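Local coordinates for protein involved in catabolism of external DNA (Legionella pneumophila subsp. pneumophila, PDB 2OO3) that probably methylates N6 of one adenine of 23S ribosomal RNA, using S-adenosyl-L-methionine as methyl donor, at residues A[20-25]-A[79-83]; A[26-30]-A[159-163]. One frame throughout, in Å; residues are numbered along the deposited sequence.

Contact 1: A[20-25]-A[79-83]; sequences HITLTR and LFLEY
Arg25 and Glu82 form a salt bridge, with Arg25 NH1 2.8 Å from Glu82 OE1. The oxygen lies in the guanidinium plane, but the nitrogen meets it from above the carboxylate plane. The two planes are 62° apart, and the bond runs through NH1 alone. Bends at chi2 and chi3 curl the arginine chain toward 79-83. NH1 also makes a weak bond to Leu79 O, 2.9 Å away. Leu79 CD2 lies over one guanidinium face, toward its rim. Arg25 NE forms a second salt bridge, to Glu252 of helix 249-263, so the guanidinium lies between two carboxylates.

A water links the Thr24 hydroxyl to the backbone of 79-83. It donates to Thr24 OG1 (2.7 Å) and to Leu79 O, and accepts from Tyr83 N near the start of helix 81-90. Thr24 OG1 in turn donates to Ile21 O, which Arg25 N also uses.

The contact sets helix 14-30 against helix 81-90 in a Rossmann-like methyltransferase. His20 is a predicted S-adenosyl-L-methionine ligand, and its side chain lies about 4 Å from that of Ser102, another predicted ligand. His20 ND1 and Tyr83 OH both bond to Tyr99 OH.

Tyr83 carries much of the packing. A chi1 of 179° swings its ring away from its own backbone N and over to Ile21, whose CG1 makes a CH-pi contact 3.6 Å from the ring centroid. Thr24 CG2 sits at the ring edge. His20 CB lies 3.5 Å from Tyr83 CE1. Ile21 CD1 reaches further along to Phe80, 3.3 Å from CE1, at an oblique approach to that ring.

Contact 2: A[26-30]-A[159-163]; sequences LLAYL and KRGLI
Leu30 O, at the C-terminal end of helix 14-30, is gripped by the guanidinium of Arg160. Arg160 NH2 donates to Leu30 O over 2.9 Å, with a nearly straight N-H...O angle of 166°. The oxygen lies close to the guanidinium plane. The donor is tilted 18° from the carbonyl plane. Arg160 NH1 adds a weak, longer bond to the same Leu30 O, at 3.5 Å. NH1 is also bonded to Lys35 O, in the segment between helix 14-30 and strand 38-41. One guanidinium thus links the helix end to that connection. Its positive charge would be expected to suit the negative end of the helix dipole. The bend at chi3 turns the arginine head toward the carbonyl.

The Leu30 and Arg160 side chains run alongside each other, pointing opposite ways. Leu30 CD2 packs 3.6 Å from Arg160 NH2. The other methyl, CD1, faces the strand and lies 3.7 Å from Leu162 CB.

Leu162 is the apolar centre of the contact. Its CD2 meets Leu27 CD2 at 3.6 Å, and the two leucine side chains lie roughly perpendicular. Leu26 approaches the same methyl less closely, with CB 4.3 Å from Leu162 CD2. Tyr39 and Leu193, from the two strands beside 161-165, also touch Leu162.

The axes of helix 26-30 and strand 161-163 approach to 10.4 Å and run nearly antiparallel, at 173°. This is the layered packing of a Rossmann-like methyltransferase, in which a helix lies along one face of the central sheet and here rests on inner strand 161-165.

Both contacts use helix 14-30, the first helix of the chain. Residues 20-25 take part in contact 1, and 26-30 follow directly in contact 2. From the helix the chain passes through strand 38-41 and reaches 79-83, where contact 1 closes a loop. It then builds helix 102-109 and strands 115-119 and 139-142 before 159-163 closes the longer loop of contact 2. The two loops cross, because their segments alternate along the chain. Their centres are about 13 Å apart, and Ala28 CB and Glu82 OE2 touch between them. Together they tie one helix to helix 81-90 and to the central sheet.

Contact 1: A[20-25]-A[79-83]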
ATOM      1  N   HIS A  20      -0.217  -3.542  -2.743  1.00  6.42           N
ATOM      2  CA  HIS A  20      -0.398  -2.858  -4.024  1.00  6.61           C
ATOM      3  C   HIS A  20      -1.767  -3.107  -4.656  1.00  6.94           C
ATOM      4  O   HIS A  20      -2.321  -2.215  -5.263  1.00  7.37           O
ATOM      5  CB  HIS A  20       0.735  -3.197  -4.986  1.00  6.31           C
ATOM      6  CG  HIS A  20       2.058  -2.605  -4.576  1.00  7.44           C
ATOM      7  ND1 HIS A  20       3.265  -3.195  -4.887  1.00  6.14           N
ATOM      8  CD2 HIS A  20       2.360  -1.462  -3.902  1.00  5.96           C
ATOM      9  CE1 HIS A  20       4.254  -2.444  -4.431  1.00  6.09           C
ATOM     10  NE2 HIS A  20       3.733  -1.393  -3.822  1.00  7.21           N
ATOM     11  N   ILE A  21      -2.329  -4.302  -4.483  1.00  6.15           N
ATOM     12  CA  ILE A  21      -3.683  -4.532  -4.963  1.00  5.82           C
ATOM     13  C   ILE A  21      -4.628  -3.640  -4.180  1.00  6.33           C
ATOM     14  O   ILE A  21      -5.538  -3.030  -4.781  1.00  6.09           O
ATOM     15  CB  ILE A  21      -4.120  -6.018  -4.807  1.00  5.76           C
ATOM     16  CG1 ILE A  21      -3.195  -6.894  -5.657  1.00  5.93           C
ATOM     17  CG2 ILE A  21      -5.606  -6.184  -5.208  1.00  7.33           C
ATOM     18  CD1 ILE A  21      -3.370  -8.418  -5.419  1.00  5.11           C
ATOM     19  N   THR A  22      -4.419  -3.576  -2.851  1.00  4.87           N
ATOM     20  CA  THR A  22      -5.189  -2.665  -1.977  1.00  5.03           C
ATOM     21  C   THR A  22      -5.122  -1.234  -2.498  1.00  5.35           C
ATOM     22  O   THR A  22      -6.151  -0.591  -2.678  1.00  4.54           O
ATOM     23  CB  THR A  22      -4.718  -2.738  -0.527  1.00  5.92           C
ATOM     24  OG1 THR A  22      -4.975  -4.074  -0.037  1.00  5.98           O
ATOM     25  CG2 THR A  22      -5.490  -1.749   0.348  1.00  9.26           C
ATOM     26  N   LEU A  23      -3.914  -0.738  -2.739  1.00  4.57           N
ATOM     27  CA  LEU A  23      -3.740   0.586  -3.349  1.00  5.13           C
ATOM     28  C   LEU A  23      -4.555   0.729  -4.649  1.00  4.80           C
ATOM     29  O   LEU A  23      -5.274   1.704  -4.820  1.00  5.77           O
ATOM     30  CB  LEU A  23      -2.242   0.834  -3.623  1.00  4.56           C
ATOM     31  CG  LEU A  23      -1.879   2.143  -4.336  1.00  6.81           C
ATOM     32  CD1 LEU A  23      -2.395   3.401  -3.601  1.00  6.68           C
ATOM     33  CD2 LEU A  23      -0.336   2.224  -4.534  1.00  4.93           C
ATOM     34  N   THR A  24      -4.460  -0.245  -5.560  1.00  5.44           N
ATOM     35  CA  THR A  24      -5.181  -0.131  -6.833  1.00  6.40           C
ATOM     36  C   THR A  24      -6.694  -0.009  -6.644  1.00  6.16           C
ATOM     37  O   THR A  24      -7.349   0.726  -7.396  1.00  6.01           O
ATOM     38  CB  THR A  24      -4.839  -1.237  -7.875  1.00  7.07           C
ATOM     39  OG1 THR A  24      -5.411  -2.497  -7.492  1.00  8.65           O
ATOM     40  CG2 THR A  24      -3.303  -1.376  -8.096  1.00  5.20           C
ATOM     41  N   ARG A  25      -7.239  -0.692  -5.632  1.00  6.17           N
ATOM     42  CA  ARG A  25      -8.701  -0.690  -5.406  1.00  5.78           C
ATOM     43  C   ARG A  25      -9.087   0.667  -4.828  1.00  6.48           C
ATOM     44  O   ARG A  25     -10.123   1.249  -5.202  1.00  5.98           O
ATOM     45  CB  ARG A  25      -9.112  -1.836  -4.460  1.00  6.00           C
ATOM     46  CG  ARG A  25      -8.743  -3.231  -5.010  1.00  9.85           C
ATOM     47  CD  ARG A  25      -9.838  -3.884  -5.871  1.00 15.97           C
ATOM     48  NE  ARG A  25     -10.712  -3.001  -6.647  1.00 14.92           N
ATOM     49  CZ  ARG A  25     -10.640  -2.811  -7.967  1.00 15.42           C
ATOM     50  NH1 ARG A  25      -9.708  -3.374  -8.706  1.00 18.01           N
ATOM     51  NH2 ARG A  25     -11.496  -2.016  -8.553  1.00 16.53           N
ATOM     52  N   LEU A  79     -11.173  -8.194 -10.107  1.00  9.81           N
ATOM     53  CA  LEU A  79     -10.616  -7.238  -9.116  1.00  9.14           C
ATOM     54  C   LEU A  79      -9.090  -7.022  -9.224  1.00  8.14           C
ATOM     55  O   LEU A  79      -8.562  -6.021  -8.711  1.00  8.10           O
ATOM     56  CB  LEU A  79     -10.968  -7.662  -7.666  1.00  8.97           C
ATOM     57  CG  LEU A  79     -12.449  -7.460  -7.289  1.00 10.40           C
ATOM     58  CD1 LEU A  79     -12.707  -7.953  -5.870  1.00 12.80           C
ATOM     59  CD2 LEU A  79     -12.819  -6.008  -7.382  1.00  8.56           C
ATOM     60  N   PHE A  80      -8.415  -7.959  -9.878  1.00  6.84           N
ATOM     61  CA  PHE A  80      -6.964  -7.929 -10.115  1.00  7.23           C
ATOM     62  C   PHE A  80      -6.536  -7.194 -11.374  1.00  7.87           C
ATOM     63  O   PHE A  80      -5.330  -6.981 -11.603  1.00  7.98           O
ATOM     64  CB  PHE A  80      -6.416  -9.349 -10.174  1.00  7.29           C
ATOM     65  CG  PHE A  80      -6.321 -10.047  -8.805  1.00  8.14           C
ATOM     66  CD1 PHE A  80      -5.078 -10.224  -8.174  1.00 10.78           C
ATOM     67  CD2 PHE A  80      -7.472 -10.553  -8.172  1.00 10.03           C
ATOM     68  CE1 PHE A  80      -4.987 -10.901  -6.941  1.00  9.04           C
ATOM     69  CE2 PHE A  80      -7.403 -11.219  -6.921  1.00  7.28           C
ATOM     70  CZ  PHE A  80      -6.161 -11.389  -6.296  1.00  6.49           C
ATOM     71  N   LEU A  81      -7.514  -6.786 -12.192  1.00  7.23           N
ATOM     72  CA  LEU A  81      -7.197  -6.204 -13.497  1.00  7.62           C
ATOM     73  C   LEU A  81      -6.261  -5.022 -13.445  1.00  6.94           C
ATOM     74  O   LEU A  81      -5.318  -4.982 -14.207  1.00  7.65           O
ATOM     75  CB  LEU A  81      -8.473  -5.816 -14.286  1.00  7.58           C
ATOM     76  CG  LEU A  81      -9.295  -7.004 -14.792  1.00  8.24           C
ATOM     77  CD1 LEU A  81     -10.675  -6.469 -15.298  1.00 11.05           C
ATOM     78  CD2 LEU A  81      -8.539  -7.711 -15.884  1.00 11.91           C
ATOM     79  N   GLU A  82      -6.533  -4.051 -12.589  1.00  6.13           N
ATOM     80  CA  GLU A  82      -5.735  -2.795 -12.622  1.00  6.78           C
ATOM     81  C   GLU A  82      -4.310  -3.106 -12.188  1.00  6.28           C
ATOM     82  O   GLU A  82      -3.340  -2.635 -12.782  1.00  5.66           O
ATOM     83  CB  GLU A  82      -6.347  -1.735 -11.706  1.00  6.04           C
ATOM     84  CG  GLU A  82      -7.686  -1.136 -12.234  1.00 10.50           C
ATOM     85  CD  GLU A  82      -8.960  -1.917 -11.771  1.00 15.99           C
ATOM     86  OE1 GLU A  82      -8.905  -3.122 -11.412  1.00 13.77           O
ATOM     87  OE2 GLU A  82     -10.044  -1.293 -11.772  1.00 21.47           O
ATOM     88  N   TYR A  83      -4.196  -3.952 -11.170  1.00  5.41           N
ATOM     89  CA  TYR A  83      -2.890  -4.370 -10.658  1.00  6.08           C
ATOM     90  C   TYR A  83      -2.062  -5.054 -11.737  1.00  6.29           C
ATOM     91  O   TYR A  83      -0.923  -4.677 -11.990  1.00  7.11           O
ATOM     92  CB  TYR A  83      -3.096  -5.332  -9.467  1.00  5.50           C
ATOM     93  CG  TYR A  83      -1.821  -5.880  -8.823  1.00  5.82           C
ATOM     94  CD1 TYR A  83      -0.913  -5.021  -8.165  1.00  7.58           C
ATOM     95  CD2 TYR A  83      -1.555  -7.237  -8.828  1.00  5.76           C
ATOM     96  CE1 TYR A  83       0.243  -5.513  -7.560  1.00  5.97           C
ATOM     97  CE2 TYR A  83      -0.393  -7.745  -8.228  1.00  6.89           C
ATOM     98  CZ  TYR A  83       0.487  -6.883  -7.574  1.00  7.09           C
ATOM     99  OH  TYR A  83       1.632  -7.388  -6.970  1.00  4.79           O
TER
HETATM  100  O   HOH W   1      -6.279  -4.460  -9.192  1.00  8.11           O

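Contact 2: A[26-30]-A[159-163]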
ATOM      1  N   LEU A  26      -8.217   1.216  -3.970  1.00  5.27           N
ATOM      2  CA  LEU A  26      -8.477   2.536  -3.382  1.00  5.65           C
ATOM      3  C   LEU A  26      -8.453   3.613  -4.461  1.00  6.91           C
ATOM      4  O   LEU A  26      -9.323   4.476  -4.482  1.00  6.82           O
ATOM      5  CB  LEU A  26      -7.472   2.859  -2.254  1.00  5.45           C
ATOM      6  CG  LEU A  26      -7.598   1.913  -1.031  1.00  4.48           C
ATOM      7  CD1 LEU A  26      -6.485   2.237  -0.067  1.00  6.69           C
ATOM      8  CD2 LEU A  26      -9.000   2.077  -0.338  1.00  4.32           C
ATOM      9  N   LEU A  27      -7.475   3.533  -5.362  1.00  7.15           N
ATOM     10  CA  LEU A  27      -7.328   4.492  -6.471  1.00  8.28           C
ATOM     11  C   LEU A  27      -8.499   4.411  -7.448  1.00  8.41           C
ATOM     12  O   LEU A  27      -9.053   5.438  -7.838  1.00  8.16           O
ATOM     13  CB  LEU A  27      -6.010   4.275  -7.209  1.00  7.77           C
ATOM     14  CG  LEU A  27      -4.742   4.659  -6.396  1.00  9.10           C
ATOM     15  CD1 LEU A  27      -3.542   4.140  -7.150  1.00  9.81           C
ATOM     16  CD2 LEU A  27      -4.608   6.143  -6.160  1.00  9.81           C
ATOM     17  N   ALA A  28      -8.895   3.181  -7.783  1.00  8.47           N
ATOM     18  CA  ALA A  28     -10.050   2.917  -8.636  1.00  9.15           C
ATOM     19  C   ALA A  28     -11.320   3.522  -8.060  1.00 10.16           C
ATOM     20  O   ALA A  28     -12.151   4.033  -8.824  1.00  9.94           O
ATOM     21  CB  ALA A  28     -10.241   1.419  -8.868  1.00  9.07           C
ATOM     22  N   TYR A  29     -11.479   3.490  -6.731  1.00  9.54           N
ATOM     23  CA  TYR A  29     -12.702   4.050  -6.133  1.00 10.87           C
ATOM     24  C   TYR A  29     -12.690   5.553  -6.158  1.00 10.32           C
ATOM     25  O   TYR A  29     -13.679   6.203  -6.565  1.00 10.05           O
ATOM     26  CB  TYR A  29     -12.851   3.644  -4.677  1.00 12.06           C
ATOM     27  CG  TYR A  29     -14.082   4.261  -4.021  1.00 14.68           C
ATOM     28  CD1 TYR A  29     -15.352   3.719  -4.246  1.00 15.16           C
ATOM     29  CD2 TYR A  29     -13.978   5.381  -3.166  1.00 13.07           C
ATOM     30  CE1 TYR A  29     -16.490   4.257  -3.629  1.00 16.13           C
ATOM     31  CE2 TYR A  29     -15.106   5.932  -2.544  1.00 12.70           C
ATOM     32  CZ  TYR A  29     -16.357   5.348  -2.768  1.00 16.48           C
ATOM     33  OH  TYR A  29     -17.504   5.867  -2.162  1.00 19.39           O
ATOM     34  N   LEU A  30     -11.575   6.120  -5.697  1.00  9.25           N
ATOM     35  CA  LEU A  30     -11.522   7.567  -5.486  1.00  8.87           C
ATOM     36  C   LEU A  30     -11.573   8.357  -6.768  1.00  9.44           C
ATOM     37  O   LEU A  30     -12.091   9.482  -6.787  1.00  8.93           O
ATOM     38  CB  LEU A  30     -10.297   7.957  -4.663  1.00  8.65           C
ATOM     39  CG  LEU A  30     -10.359   7.627  -3.167  1.00  9.10           C
ATOM     40  CD1 LEU A  30      -9.030   8.021  -2.537  1.00 11.59           C
ATOM     41  CD2 LEU A  30     -11.475   8.361  -2.513  1.00  9.76           C
ATOM     42  N   LYS A 159      -8.907  19.308  -0.779  1.00 11.42           N
ATOM     43  CA  LYS A 159      -9.883  18.856   0.222  1.00 12.79           C
ATOM     44  C   LYS A 159     -10.280  17.391   0.120  1.00 11.58           C
ATOM     45  O   LYS A 159     -11.232  16.967   0.766  1.00 11.63           O
ATOM     46  CB  LYS A 159     -11.150  19.737   0.201  1.00 13.85           C
ATOM     47  CG  LYS A 159     -11.111  20.842   1.217  1.00 20.14           C
ATOM     48  CD  LYS A 159     -10.439  22.047   0.691  1.00 28.25           C
ATOM     49  CE  LYS A 159     -10.972  23.301   1.399  1.00 32.12           C
ATOM     50  NZ  LYS A 159     -11.468  24.255   0.351  1.00 35.70           N
ATOM     51  N   ARG A 160      -9.555  16.642  -0.708  1.00 10.22           N
ATOM     52  CA  ARG A 160      -9.800  15.229  -0.960  1.00 10.09           C
ATOM     53  C   ARG A 160      -8.410  14.646  -0.984  1.00  9.10           C
ATOM     54  O   ARG A 160      -7.554  15.142  -1.727  1.00  9.16           O
ATOM     55  CB  ARG A 160     -10.353  15.025  -2.368  1.00 10.12           C
ATOM     56  CG  ARG A 160     -11.757  15.465  -2.624  1.00 13.45           C
ATOM     57  CD  ARG A 160     -12.236  14.831  -3.940  1.00 15.57           C
ATOM     58  NE  ARG A 160     -12.448  13.389  -3.800  1.00 15.76           N
ATOM     59  CZ  ARG A 160     -12.185  12.468  -4.735  1.00 15.23           C
ATOM     60  NH1 ARG A 160     -11.650  12.810  -5.916  1.00 16.74           N
ATOM     61  NH2 ARG A 160     -12.461  11.190  -4.488  1.00 10.31           N
ATOM     62  N   GLY A 161      -8.178  13.580  -0.224  1.00  9.00           N
ATOM     63  CA  GLY A 161      -6.825  13.007  -0.144  1.00  6.91           C
ATOM     64  C   GLY A 161      -6.800  11.514   0.083  1.00  7.01           C
ATOM     65  O   GLY A 161      -7.626  10.974   0.833  1.00  6.92           O
ATOM     66  N   LEU A 162      -5.845  10.853  -0.583  1.00  7.20           N
ATOM     67  CA  LEU A 162      -5.429   9.490  -0.242  1.00  7.22           C
ATOM     68  C   LEU A 162      -3.986   9.542   0.310  1.00  7.68           C
ATOM     69  O   LEU A 162      -3.050  10.025  -0.350  1.00  6.72           O
ATOM     70  CB  LEU A 162      -5.538   8.590  -1.465  1.00  7.23           C
ATOM     71  CG  LEU A 162      -4.894   7.201  -1.318  1.00  9.51           C
ATOM     72  CD1 LEU A 162      -5.456   6.461  -0.091  1.00  6.62           C
ATOM     73  CD2 LEU A 162      -5.077   6.408  -2.622  1.00 10.29           C
ATOM     74  N   ILE A 163      -3.818   9.098   1.553  1.00  7.39           N
ATOM     75  CA  ILE A 163      -2.520   9.143   2.210  1.00  7.27           C
ATOM     76  C   ILE A 163      -2.096   7.680   2.374  1.00  6.67           C
ATOM     77  O   ILE A 163      -2.742   6.917   3.085  1.00  6.22           O
ATOM     78  CB  ILE A 163      -2.593   9.896   3.564  1.00  7.58           C
ATOM     79  CG1 ILE A 163      -3.086  11.362   3.376  1.00  9.08           C
ATOM     80  CG2 ILE A 163      -1.218   9.983   4.182  1.00  8.67           C
ATOM     81  CD1 ILE A 163      -4.610  11.561   3.633  1.00 11.32           C
TER